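Local coordinates for programmed cell death 6-interacting protein (PDB 5WA1) that sorts and concentrates cargo for the intralumenal vesicles of multivesicular bodies and also takes part in endocytosis, membrane repair, cytokinesis and apoptosis, at residues I26-K31 and L210-Q215; S153-E158 and A171-F176; V36-P41 and E66-R71; A73-P78 and E87-Y92. All blocks are in the same frame, centred on the assembly; numbering follows the deposited sequence.

Contact 1: residues I26-K31 and L210-Q215; sequences ISVQLK and LIMLAQ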
loop_
_atom_site.group_PDB
_atom_site.type_symbol
_atom_site.label_atom_id
_atom_site.label_comp_id
_atom_site.label_asym_id
_atom_site.label_seq_id
_atom_site.Cartn_x
_atom_site.Cartn_y
_atom_site.Cartn_z
ATOM N N ILE A 26 -8.047 -2.076 0.631
ATOM C CA ILE A 26 -7.958 -1.350 -0.626
ATOM C C ILE A 26 -6.743 -1.856 -1.389
ATOM O O ILE A 26 -5.661 -2.018 -0.810
ATOM C CB ILE A 26 -7.858 0.160 -0.375
ATOM C CG1 ILE A 26 -9.126 0.667 0.323
ATOM C CG2 ILE A 26 -7.613 0.919 -1.695
ATOM C CD1 ILE A 26 -8.938 2.030 0.973
ATOM N N SER A 27 -6.924 -2.130 -2.679
ATOM C CA SER A 27 -5.827 -2.423 -3.586
ATOM C C SER A 27 -6.002 -1.578 -4.841
ATOM O O SER A 27 -7.046 -0.962 -5.069
ATOM C CB SER A 27 -5.758 -3.913 -3.935
ATOM O OG SER A 27 -6.947 -4.338 -4.566
ATOM N N VAL A 28 -4.959 -1.547 -5.663
ATOM C CA VAL A 28 -4.870 -0.637 -6.798
ATOM C C VAL A 28 -4.804 -1.464 -8.076
ATOM O O VAL A 28 -4.062 -2.450 -8.144
ATOM C CB VAL A 28 -3.640 0.282 -6.674
ATOM C CG1 VAL A 28 -3.566 1.256 -7.842
ATOM C CG2 VAL A 28 -3.681 1.033 -5.342
ATOM N N GLN A 29 -5.581 -1.066 -9.081
ATOM C CA GLN A 29 -5.513 -1.717 -10.383
ATOM C C GLN A 29 -4.228 -1.329 -11.111
ATOM O O GLN A 29 -3.714 -0.218 -10.954
ATOM C CB GLN A 29 -6.731 -1.347 -11.232
ATOM C CG GLN A 29 -8.049 -1.859 -10.666
ATOM C CD GLN A 29 -8.130 -3.379 -10.658
ATOM O OE1 GLN A 29 -7.916 -4.020 -9.624
ATOM N NE2 GLN A 29 -8.448 -3.962 -11.808
ATOM N N LEU A 30 -3.706 -2.262 -11.909
ATOM C CA LEU A 30 -2.482 -2.015 -12.653
ATOM C C LEU A 30 -2.769 -1.149 -13.878
ATOM O O LEU A 30 -3.865 -1.176 -14.442
ATOM C CB LEU A 30 -1.841 -3.338 -13.088
ATOM C CG LEU A 30 -0.912 -4.092 -12.120
ATOM C CD1 LEU A 30 -1.621 -4.545 -10.852
ATOM C CD2 LEU A 30 -0.281 -5.280 -12.825
ATOM N N LYS A 31 -1.766 -0.372 -14.284
ATOM C CA LYS A 31 -1.866 0.406 -15.511
ATOM C C LYS A 31 -1.642 -0.491 -16.720
ATOM O O LYS A 31 -0.839 -1.423 -16.676
ATOM C CB LYS A 31 -0.848 1.548 -15.510
ATOM C CG LYS A 31 -1.037 2.544 -14.367
ATOM C CD LYS A 31 0.142 3.511 -14.230
ATOM C CE LYS A 31 0.369 4.342 -15.489
ATOM N NZ LYS A 31 -0.874 4.968 -16.029
ATOM N N LEU A 210 0.154 6.546 1.635
ATOM C CA LEU A 210 -0.384 6.578 2.995
ATOM C C LEU A 210 -1.430 5.491 3.219
ATOM O O LEU A 210 -1.483 4.887 4.302
ATOM C CB LEU A 210 -0.956 7.961 3.272
ATOM C CG LEU A 210 -1.545 8.184 4.660
ATOM C CD1 LEU A 210 -0.574 7.730 5.747
ATOM C CD2 LEU A 210 -1.877 9.657 4.795
ATOM N N ILE A 211 -2.276 5.219 2.223
ATOM C CA ILE A 211 -3.266 4.152 2.373
ATOM C C ILE A 211 -2.577 2.811 2.627
ATOM O O ILE A 211 -2.993 2.028 3.491
ATOM C CB ILE A 211 -4.176 4.087 1.131
ATOM C CG1 ILE A 211 -5.042 5.340 1.032
ATOM C CG2 ILE A 211 -5.023 2.805 1.156
ATOM C CD1 ILE A 211 -5.795 5.468 -0.294
ATOM N N MET A 212 -1.518 2.522 1.863
ATOM C CA MET A 212 -0.802 1.262 2.040
ATOM C C MET A 212 -0.089 1.216 3.377
ATOM O O MET A 212 -0.001 0.156 4.009
ATOM C CB MET A 212 0.208 1.068 0.898
ATOM C CG MET A 212 -0.420 0.991 -0.488
ATOM S SD MET A 212 -1.595 -0.376 -0.636
ATOM C CE MET A 212 -2.916 0.370 -1.593
ATOM N N LEU A 213 0.440 2.353 3.825
ATOM C CA LEU A 213 1.057 2.383 5.142
ATOM C C LEU A 213 0.028 2.119 6.239
ATOM O O LEU A 213 0.306 1.381 7.190
ATOM C CB LEU A 213 1.757 3.720 5.366
ATOM C CG LEU A 213 2.702 3.756 6.568
ATOM C CD1 LEU A 213 3.963 2.954 6.281
ATOM C CD2 LEU A 213 3.041 5.191 6.931
ATOM N N ALA A 214 -1.171 2.711 6.119
ATOM C CA ALA A 214 -2.244 2.443 7.080
ATOM C C ALA A 214 -2.606 0.969 7.107
ATOM O O ALA A 214 -2.857 0.399 8.174
ATOM C CB ALA A 214 -3.487 3.267 6.734
ATOM N N GLN A 215 -2.661 0.336 5.935
ATOM C CA GLN A 215 -3.067 -1.055 5.902
ATOM C C GLN A 215 -1.975 -1.951 6.457
ATOM O O GLN A 215 -2.281 -2.958 7.105
ATOM C CB GLN A 215 -3.489 -1.439 4.479
ATOM C CG GLN A 215 -4.786 -0.696 4.147
ATOM C CD GLN A 215 -5.437 -1.029 2.811
ATOM O OE1 GLN A 215 -6.656 -0.926 2.689
ATOM N NE2 GLN A 215 -4.640 -1.389 1.799
#

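Contact 2: residues S153-E158 and A171-F176; sequences SQIAAE and AKHYQF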
loop_
_atom_site.group_PDB
_atom_site.type_symbol
_atom_site.label_atom_id
_atom_site.label_comp_id
_atom_site.label_asym_id
_atom_site.label_seq_id
_atom_site.Cartn_x
_atom_site.Cartn_y
_atom_site.Cartn_z
ATOM N N SER A 153 -0.017 -4.520 -3.728
ATOM C CA SER A 153 -1.209 -4.231 -2.932
ATOM C C SER A 153 -2.286 -5.280 -3.161
ATOM O O SER A 153 -3.016 -5.633 -2.228
ATOM C CB SER A 153 -1.753 -2.833 -3.259
ATOM O OG SER A 153 -2.545 -2.852 -4.449
ATOM N N GLN A 154 -2.388 -5.806 -4.385
ATOM C CA GLN A 154 -3.389 -6.831 -4.658
ATOM C C GLN A 154 -3.020 -8.155 -4.005
ATOM O O GLN A 154 -3.893 -8.860 -3.481
ATOM C CB GLN A 154 -3.564 -7.011 -6.165
ATOM C CG GLN A 154 -4.113 -5.768 -6.867
ATOM C CD GLN A 154 -4.436 -6.041 -8.324
ATOM O OE1 GLN A 154 -4.764 -7.167 -8.687
ATOM N NE2 GLN A 154 -4.331 -5.016 -9.170
ATOM N N ILE A 155 -1.736 -8.516 -4.035
ATOM C CA ILE A 155 -1.285 -9.732 -3.367
ATOM C C ILE A 155 -1.509 -9.623 -1.863
ATOM O O ILE A 155 -1.961 -10.574 -1.213
ATOM C CB ILE A 155 0.193 -10.005 -3.707
ATOM C CG1 ILE A 155 0.339 -10.333 -5.195
ATOM C CG2 ILE A 155 0.750 -11.117 -2.820
ATOM C CD1 ILE A 155 1.789 -10.364 -5.711
ATOM N N ALA A 156 -1.202 -8.461 -1.289
ATOM C CA ALA A 156 -1.398 -8.272 0.147
ATOM C C ALA A 156 -2.869 -8.380 0.523
ATOM O O ALA A 156 -3.224 -9.026 1.522
ATOM C CB ALA A 156 -0.839 -6.916 0.574
ATOM N N ALA A 157 -3.742 -7.753 -0.271
ATOM C CA ALA A 157 -5.172 -7.775 0.008
ATOM C C ALA A 157 -5.773 -9.169 -0.120
ATOM O O ALA A 157 -6.856 -9.414 0.420
ATOM C CB ALA A 157 -5.895 -6.799 -0.922
ATOM N N GLU A 158 -5.101 -10.089 -0.811
ATOM C CA GLU A 158 -5.603 -11.446 -0.986
ATOM C C GLU A 158 -5.173 -12.393 0.121
ATOM O O GLU A 158 -5.580 -13.559 0.108
ATOM C CB GLU A 158 -5.138 -12.015 -2.331
ATOM C CG GLU A 158 -6.149 -11.861 -3.439
ATOM C CD GLU A 158 -5.602 -12.287 -4.783
ATOM O OE1 GLU A 158 -6.390 -12.334 -5.749
ATOM O OE2 GLU A 158 -4.387 -12.572 -4.875
ATOM N N ALA A 171 1.867 -7.665 5.469
ATOM C CA ALA A 171 2.621 -6.583 6.096
ATOM C C ALA A 171 3.801 -6.165 5.228
ATOM O O ALA A 171 4.054 -4.968 5.043
ATOM C CB ALA A 171 3.110 -7.012 7.479
ATOM N N LYS A 172 4.526 -7.144 4.686
ATOM C CA LYS A 172 5.673 -6.849 3.831
ATOM C C LYS A 172 5.243 -6.177 2.532
ATOM O O LYS A 172 5.863 -5.199 2.099
ATOM C CB LYS A 172 6.451 -8.142 3.556
ATOM C CG LYS A 172 7.793 -7.955 2.856
ATOM C CD LYS A 172 8.664 -9.213 3.004
ATOM C CE LYS A 172 8.697 -9.683 4.465
ATOM N NZ LYS A 172 9.378 -11.000 4.644
ATOM N N HIS A 173 4.164 -6.660 1.909
ATOM C CA HIS A 173 3.768 -6.117 0.611
ATOM C C HIS A 173 3.133 -4.729 0.720
ATOM O O HIS A 173 3.337 -3.888 -0.170
ATOM C CB HIS A 173 2.830 -7.101 -0.088
ATOM C CG HIS A 173 3.547 -8.250 -0.741
ATOM N ND1 HIS A 173 4.407 -9.079 -0.052
ATOM C CD2 HIS A 173 3.540 -8.697 -2.018
ATOM C CE1 HIS A 173 4.889 -9.992 -0.876
ATOM N NE2 HIS A 173 4.380 -9.781 -2.074
ATOM N N TYR A 174 2.374 -4.459 1.791
ATOM C CA TYR A 174 1.826 -3.116 1.991
ATOM C C TYR A 174 2.930 -2.098 2.228
ATOM O O TYR A 174 2.861 -0.975 1.720
ATOM C CB TYR A 174 0.844 -3.100 3.166
ATOM C CG TYR A 174 -0.511 -3.681 2.854
ATOM C CD1 TYR A 174 -1.189 -3.340 1.686
ATOM C CD2 TYR A 174 -1.129 -4.558 3.747
ATOM C CE1 TYR A 174 -2.442 -3.877 1.404
ATOM C CE2 TYR A 174 -2.370 -5.096 3.472
ATOM C CZ TYR A 174 -3.016 -4.754 2.295
ATOM O OH TYR A 174 -4.254 -5.288 2.016
ATOM N N GLN A 175 3.968 -2.473 2.977
ATOM C CA GLN A 175 5.071 -1.543 3.199
ATOM C C GLN A 175 5.878 -1.331 1.923
ATOM O O GLN A 175 6.355 -0.219 1.664
ATOM C CB GLN A 175 5.957 -2.045 4.333
ATOM C CG GLN A 175 5.279 -1.908 5.702
ATOM C CD GLN A 175 6.142 -2.457 6.811
ATOM O OE1 GLN A 175 6.888 -1.720 7.461
ATOM N NE2 GLN A 175 6.071 -3.766 7.014
ATOM N N PHE A 176 6.045 -2.382 1.117
ATOM C CA PHE A 176 6.671 -2.205 -0.188
ATOM C C PHE A 176 5.846 -1.270 -1.065
ATOM O O PHE A 176 6.377 -0.310 -1.631
ATOM C CB PHE A 176 6.861 -3.555 -0.884
ATOM C CG PHE A 176 7.262 -3.409 -2.323
ATOM C CD1 PHE A 176 8.581 -3.172 -2.657
ATOM C CD2 PHE A 176 6.306 -3.417 -3.333
ATOM C CE1 PHE A 176 8.961 -2.992 -3.995
ATOM C CE2 PHE A 176 6.669 -3.230 -4.663
ATOM C CZ PHE A 176 7.999 -3.022 -4.988
HETATM O O HOH W 1 -4.798 -7.784 3.483
#

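Contact 3: residues V36-P41 and E66-R71; sequences VDLAKP and ELSKLR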
loop_
_atom_site.group_PDB
_atom_site.type_symbol
_atom_site.label_atom_id
_atom_site.label_comp_id
_atom_site.label_asym_id
_atom_site.label_seq_id
_atom_site.Cartn_x
_atom_site.Cartn_y
_atom_site.Cartn_z
ATOM N N VAL A 36 5.415 -2.723 -27.115
ATOM C CA VAL A 36 6.502 -1.961 -27.721
ATOM C C VAL A 36 7.645 -2.907 -28.074
ATOM O O VAL A 36 8.002 -3.786 -27.284
ATOM C CB VAL A 36 6.988 -0.838 -26.777
ATOM C CG1 VAL A 36 8.331 -0.296 -27.227
ATOM C CG2 VAL A 36 5.957 0.281 -26.722
ATOM N N ASP A 37 8.221 -2.725 -29.262
ATOM C CA ASP A 37 9.387 -3.499 -29.688
ATOM C C ASP A 37 10.639 -2.836 -29.121
ATOM O O ASP A 37 11.231 -1.943 -29.732
ATOM C CB ASP A 37 9.457 -3.597 -31.209
ATOM C CG ASP A 37 10.691 -4.346 -31.686
ATOM O OD1 ASP A 37 11.277 -5.103 -30.882
ATOM O OD2 ASP A 37 11.077 -4.177 -32.862
ATOM N N LEU A 38 11.053 -3.286 -27.935
ATOM C CA LEU A 38 12.259 -2.741 -27.319
ATOM C C LEU A 38 13.516 -3.113 -28.091
ATOM O O LEU A 38 14.510 -2.379 -28.042
ATOM C CB LEU A 38 12.390 -3.229 -25.877
ATOM C CG LEU A 38 11.529 -2.552 -24.820
ATOM C CD1 LEU A 38 11.995 -2.974 -23.424
ATOM C CD2 LEU A 38 11.585 -1.046 -24.995
ATOM N N ALA A 39 13.495 -4.245 -28.793
ATOM C CA ALA A 39 14.716 -4.783 -29.378
ATOM C C ALA A 39 15.261 -3.871 -30.472
ATOM O O ALA A 39 16.400 -3.399 -30.391
ATOM C CB ALA A 39 14.459 -6.191 -29.921
ATOM N N LYS A 40 14.445 -3.594 -31.492
ATOM C CA LYS A 40 14.913 -2.901 -32.693
ATOM C C LYS A 40 15.650 -1.592 -32.416
ATOM O O LYS A 40 16.763 -1.420 -32.943
ATOM C CB LYS A 40 13.720 -2.679 -33.632
ATOM C CG LYS A 40 14.103 -2.490 -35.093
ATOM C CD LYS A 40 12.871 -2.488 -35.986
ATOM C CE LYS A 40 13.245 -2.679 -37.449
ATOM N NZ LYS A 40 13.880 -4.003 -37.691
ATOM N N PRO A 41 15.122 -0.647 -31.623
ATOM C CA PRO A 41 15.864 0.607 -31.405
ATOM C C PRO A 41 17.145 0.429 -30.608
ATOM O O PRO A 41 18.021 1.301 -30.677
ATOM C CB PRO A 41 14.859 1.487 -30.640
ATOM C CG PRO A 41 13.531 0.822 -30.804
ATOM C CD PRO A 41 13.833 -0.633 -30.909
ATOM N N GLU A 66 16.122 -10.342 -25.162
ATOM C CA GLU A 66 15.590 -10.829 -23.893
ATOM C C GLU A 66 14.907 -9.721 -23.104
ATOM O O GLU A 66 13.997 -9.998 -22.315
ATOM C CB GLU A 66 16.700 -11.466 -23.057
ATOM C CG GLU A 66 17.104 -12.858 -23.520
ATOM C CD GLU A 66 15.941 -13.837 -23.502
ATOM O OE1 GLU A 66 15.549 -14.318 -24.587
ATOM O OE2 GLU A 66 15.416 -14.117 -22.402
ATOM N N LEU A 67 15.329 -8.468 -23.293
ATOM C CA LEU A 67 14.696 -7.374 -22.568
ATOM C C LEU A 67 13.310 -7.073 -23.123
ATOM O O LEU A 67 12.370 -6.819 -22.360
ATOM C CB LEU A 67 15.570 -6.123 -22.614
ATOM C CG LEU A 67 14.889 -4.948 -21.900
ATOM C CD1 LEU A 67 14.628 -5.280 -20.432
ATOM C CD2 LEU A 67 15.684 -3.667 -22.037
ATOM N N SER A 68 13.170 -7.091 -24.449
ATOM C CA SER A 68 11.854 -6.904 -25.053
ATOM C C SER A 68 10.909 -8.022 -24.633
ATOM O O SER A 68 9.730 -7.776 -24.342
ATOM C CB SER A 68 11.979 -6.846 -26.582
ATOM O OG SER A 68 10.810 -6.271 -27.156
ATOM N N LYS A 69 11.413 -9.260 -24.598
ATOM C CA LYS A 69 10.622 -10.377 -24.099
ATOM C C LYS A 69 10.220 -10.153 -22.649
ATOM O O LYS A 69 9.071 -10.407 -22.268
ATOM C CB LYS A 69 11.417 -11.674 -24.248
ATOM C CG LYS A 69 10.817 -12.889 -23.562
ATOM C CD LYS A 69 11.697 -14.114 -23.815
ATOM C CE LYS A 69 11.227 -15.334 -23.037
ATOM N NZ LYS A 69 12.091 -16.519 -23.312
ATOM N N LEU A 70 11.153 -9.652 -21.833
ATOM C CA LEU A 70 10.861 -9.405 -20.426
ATOM C C LEU A 70 9.777 -8.349 -20.261
ATOM O O LEU A 70 8.929 -8.463 -19.369
ATOM C CB LEU A 70 12.133 -8.989 -19.683
ATOM C CG LEU A 70 11.960 -8.538 -18.223
ATOM C CD1 LEU A 70 11.291 -9.630 -17.400
ATOM C CD2 LEU A 70 13.298 -8.142 -17.610
ATOM N N ARG A 71 9.782 -7.317 -21.112
ATOM C CA ARG A 71 8.739 -6.301 -21.024
ATOM C C ARG A 71 7.369 -6.906 -21.295
ATOM O O ARG A 71 6.403 -6.631 -20.577
ATOM C CB ARG A 71 9.015 -5.149 -22.000
ATOM C CG ARG A 71 7.997 -4.024 -21.841
ATOM C CD ARG A 71 8.175 -2.873 -22.823
ATOM N NE ARG A 71 7.484 -1.687 -22.320
ATOM C CZ ARG A 71 6.217 -1.385 -22.582
ATOM N NH1 ARG A 71 5.676 -0.284 -22.069
ATOM N NH2 ARG A 71 5.488 -2.166 -23.371
#

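Contact 4: residues A73-P78 and E87-Y92; sequences AAVGRP and ETLLRY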
loop_
_atom_site.group_PDB
_atom_site.type_symbol
_atom_site.label_atom_id
_atom_site.label_comp_id
_atom_site.label_asym_id
_atom_site.label_seq_id
_atom_site.Cartn_x
_atom_site.Cartn_y
_atom_site.Cartn_z
ATOM N N ALA A 73 6.407 -9.921 -20.809
ATOM C CA ALA A 73 6.002 -10.733 -19.662
ATOM C C ALA A 73 5.636 -9.880 -18.448
ATOM O O ALA A 73 4.779 -10.279 -17.650
ATOM C CB ALA A 73 7.113 -11.718 -19.305
ATOM N N ALA A 74 6.266 -8.715 -18.277
ATOM C CA ALA A 74 6.021 -7.897 -17.092
ATOM C C ALA A 74 4.778 -7.025 -17.213
ATOM O O ALA A 74 4.081 -6.806 -16.216
ATOM C CB ALA A 74 7.229 -7.003 -16.791
ATOM N N VAL A 75 4.488 -6.490 -18.402
ATOM C CA VAL A 75 3.418 -5.514 -18.544
ATOM C C VAL A 75 2.455 -5.836 -19.675
ATOM O O VAL A 75 1.536 -5.055 -19.927
ATOM C CB VAL A 75 3.975 -4.081 -18.709
ATOM C CG1 VAL A 75 4.708 -3.644 -17.434
ATOM C CG2 VAL A 75 4.886 -3.977 -19.917
ATOM N N GLY A 76 2.618 -6.968 -20.362
ATOM C CA GLY A 76 1.728 -7.303 -21.457
ATOM C C GLY A 76 0.586 -8.231 -21.088
ATOM O O GLY A 76 -0.449 -8.238 -21.763
ATOM N N ARG A 77 0.758 -9.021 -20.029
ATOM C CA ARG A 77 -0.239 -10.003 -19.611
ATOM C C ARG A 77 -0.839 -9.592 -18.274
ATOM O O ARG A 77 -0.189 -9.753 -17.229
ATOM C CB ARG A 77 0.389 -11.397 -19.502
ATOM C CG ARG A 77 1.300 -11.772 -20.651
ATOM C CD ARG A 77 2.222 -12.911 -20.250
ATOM N NE ARG A 77 3.264 -13.144 -21.247
ATOM C CZ ARG A 77 4.320 -13.931 -21.057
ATOM N NH1 ARG A 77 4.478 -14.561 -19.900
ATOM N NH2 ARG A 77 5.217 -14.082 -22.020
ATOM N N PRO A 78 -2.082 -9.054 -18.241
ATOM C CA PRO A 78 -2.739 -8.754 -16.948
ATOM C C PRO A 78 -3.298 -10.012 -16.286
ATOM O O PRO A 78 -4.480 -10.351 -16.374
ATOM C CB PRO A 78 -3.841 -7.771 -17.354
ATOM C CG PRO A 78 -4.181 -8.163 -18.759
ATOM C CD PRO A 78 -2.895 -8.630 -19.393
ATOM N N GLU A 87 7.711 -10.753 -9.093
ATOM C CA GLU A 87 9.152 -10.800 -9.330
ATOM C C GLU A 87 9.496 -10.459 -10.773
ATOM O O GLU A 87 10.531 -9.833 -11.027
ATOM C CB GLU A 87 9.709 -12.176 -8.957
ATOM C CG GLU A 87 9.876 -12.386 -7.456
ATOM C CD GLU A 87 10.856 -11.402 -6.831
ATOM O OE1 GLU A 87 11.851 -11.040 -7.499
ATOM O OE2 GLU A 87 10.625 -10.983 -5.675
ATOM N N THR A 88 8.645 -10.849 -11.728
ATOM C CA THR A 88 8.882 -10.460 -13.115
ATOM C C THR A 88 8.778 -8.950 -13.288
ATOM O O THR A 88 9.621 -8.328 -13.951
ATOM C CB THR A 88 7.900 -11.179 -14.040
ATOM O OG1 THR A 88 8.074 -12.594 -13.909
ATOM C CG2 THR A 88 8.145 -10.773 -15.490
ATOM N N LEU A 89 7.755 -8.338 -12.690
ATOM C CA LEU A 89 7.663 -6.882 -12.688
ATOM C C LEU A 89 8.873 -6.261 -12.006
ATOM O O LEU A 89 9.478 -5.318 -12.529
ATOM C CB LEU A 89 6.375 -6.440 -11.988
ATOM C CG LEU A 89 5.256 -5.994 -12.919
ATOM C CD1 LEU A 89 3.992 -5.727 -12.127
ATOM C CD2 LEU A 89 5.686 -4.758 -13.704
ATOM N N LEU A 90 9.216 -6.759 -10.812
ATOM C CA LEU A 90 10.369 -6.231 -10.088
ATOM C C LEU A 90 11.638 -6.366 -10.914
ATOM O O LEU A 90 12.448 -5.433 -10.988
ATOM C CB LEU A 90 10.531 -6.959 -8.759
ATOM C CG LEU A 90 9.375 -6.776 -7.779
ATOM C CD1 LEU A 90 9.633 -7.589 -6.526
ATOM C CD2 LEU A 90 9.188 -5.308 -7.460
ATOM N N ARG A 91 11.828 -7.527 -11.542
ATOM C CA ARG A 91 13.006 -7.732 -12.375
ATOM C C ARG A 91 13.041 -6.738 -13.528
ATOM O O ARG A 91 14.100 -6.180 -13.845
ATOM C CB ARG A 91 13.036 -9.167 -12.899
ATOM C CG ARG A 91 14.236 -9.449 -13.797
ATOM C CD ARG A 91 14.097 -10.760 -14.560
ATOM N NE ARG A 91 15.086 -10.852 -15.633
ATOM C CZ ARG A 91 15.097 -11.794 -16.571
ATOM N NH1 ARG A 91 14.169 -12.743 -16.576
ATOM N NH2 ARG A 91 16.036 -11.784 -17.507
ATOM N N TYR A 92 11.893 -6.495 -14.166
ATOM C CA TYR A 92 11.885 -5.568 -15.293
ATOM C C TYR A 92 12.165 -4.138 -14.835
ATOM O O TYR A 92 12.821 -3.380 -15.559
ATOM C CB TYR A 92 10.555 -5.667 -16.047
ATOM C CG TYR A 92 10.419 -4.696 -17.196
ATOM C CD1 TYR A 92 11.244 -4.792 -18.314
ATOM C CD2 TYR A 92 9.473 -3.677 -17.164
ATOM C CE1 TYR A 92 11.131 -3.902 -19.366
ATOM C CE2 TYR A 92 9.353 -2.776 -18.217
ATOM C CZ TYR A 92 10.185 -2.895 -19.313
ATOM O OH TYR A 92 10.077 -2.011 -20.362
#

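Contact 1: residues I26-K31 and L210-Q215
Q215 meets I26 because its CG lies anti to its own carbonyl carbon (chi1 -68°) and its CD continues anti (chi2 -175°), an extended chain that carries the amide from the helix to the loop backbone. I26 N donates to Q215 OE1 at 2.7 Å, almost straight at 172°, and Q215 NE2 donates to I26 O at 2.9 Å. Each acceptor is met on a lone pair in its carbonyl plane, so the two bonds together fix the rotation of the amide. Glutamine suits the place: its flat amide carries N-H donors and a carbonyl acceptor and can bond the N-H and C=O of one residue at once. Beside this pair the I26 side chain crosses I211 at about a right angle, CD1 lying 4.0 Å from I211 CG2. M212, whose unbranched thioether bends at chi2 and chi3, brings its CE against the loop, 3.7 Å from I26 O and 3.9 Å from V28 CG2. In the Bro1 domain the extended N-terminal loop thus lies on helix 202-226, with S153 and Q154 of helix 137-157 bonding the backbone of V28 and Y174 of helix 164-191 packing on M212 and Q215.

Contact 2: residues S153-E158 and A171-F176
Aromatic packing dominates where A156 meets Y174: A156 CB stands over the centre of the tyrosine ring, 3.5 Å from its centroid and 11° off the ring normal, a CH-pi contact. Alanine suits the place, since its methyl is small enough to sit on the ring face. Apolar packing continues alongside. A156 CB is also 3.7 Å from H173 CB, and I155 CG2 lies 3.8 Å from H173 CD2, at an oblique approach to the imidazole. H173 ND1 turns back to a weak bond with I169 O on its own helix. Helices 137-157 and 164-191 follow one another as an antiparallel helical hairpin of the Bro1 domain, their local axes 8.2 Å apart at 153°, a close spacing that the small residues S153, A156 and A157 permit. The polar link across the pair is a single water, which donates to A156 O at 2.8 Å and is hydrogen-bonded to Y174 OH at 2.9 Å. The hydroxyl packs against A157 CA at 3.3 Å. S153 OG bonds A150 O and V28 N. On helix 164-191, K172 NZ makes a weak hydrogen bond to the backbone of the bound peptide, and A171 packs on one of its aromatic side chains.

Contact 3: residues V36-P41 and E66-R71
L38 points its side chain at helix 56-75 and crosses R71 at about a right angle, its CD1 3.9 Å from R71 CD. The L38 side chain lies obliquely to that of L67, CD1 3.8 Å from L67 CG. Leucine is apt here, since its branched end touches both a second leucine and the aliphatic part of an arginine. R71 has CG anti to the backbone N (chi1 -175°) and runs extended to NE, past L38; beyond it V36 lies over one face of the guanidinium, its CG2 4.1 Å above the plane and offset toward the rim. The nitrogens of R71 have partners beyond the two segments: NE pairs with E140, NH1 with T33 OG1 and NH2 with S34 O. In this part of the Bro1 domain the loop into helix 39-49 packs on helix 56-75, and the small S68 lets the backbones come close, the CA atoms of L38 and S68 being 4.8 Å apart. S68 OG accepts a weak, bent bond from L38 N at 3.1 Å, and D37 OD1 caps A39 N, also weakly. The contact thus joins apolar packing to a tethered arginine, whose buried charge E140 probably balances, while the weak bonds give acceptors to L38 N and A39 N.

Contact 4: residues A73-P78 and E87-Y92
A74 is the central bump, its methyl group directed into a shallow hollow on helix 83-97 formed by T88, L89 and Y92. The floor is partly backbone: A74 CB sits 3.7 Å from Y92 CB, close also to T88 O and L89 CD2, and it meets the base of the tyrosine ring obliquely. Alanine suits the place because a short side chain lets the backbones come close, the CA atoms of A74 and L89 being 4.8 Å apart. T88 supplies a bump from the other helix. Its CG2, anti to the backbone N, packs against A73 and A74, 3.9 Å from A74 CA and 4.1 Å from A73 CB, while its hydroxyl is turned back to G84 O one turn earlier; a threonine can thus give its methyl to the interface and keep its polar atom on its own helix. The two helices, 56-75 and 83-97, are consecutive in the all-helical part of the Bro1 domain, whose family belongs to the TPR clan, and the contact lies where the first of them runs out into the connecting loop. There L89 reaches the end of the helix. Its CG lies 3.6 Å from A74 O, and its CD2 meets V75 CG1 at 4.0 Å, the two side chains crossing at about a right angle. Beyond the hollow, L89 packs on N147 and C148 of helix 137-157, and Y92 extends toward the same helix, its OH hydrogen-bonded to E140 OE2.

How the contacts relate
Contacts 1 and 2 lie near the centre of the chain, 8 Å apart between centres, and share a buried junction, the loop of contact 1 being bonded to helix 137-157 of contact 2. Contacts 3 and 4 belong to one arm, both drawing on helix 56-75, with Y92 of contact 4 touching L38 and R71 of contact 3. F176 of contact 2 packs on L90 of contact 4. Contact 3 is buried although it is about 29 Å from the chain's centre, whereas contact 4 is only partly buried. Chemistry follows place: an amide pairs with loop backbone in contact 1, a methyl meets a ring in contact 2, an anchored arginine flanks leucine in contact 3, and apolar packing of small side chains makes up contact 4.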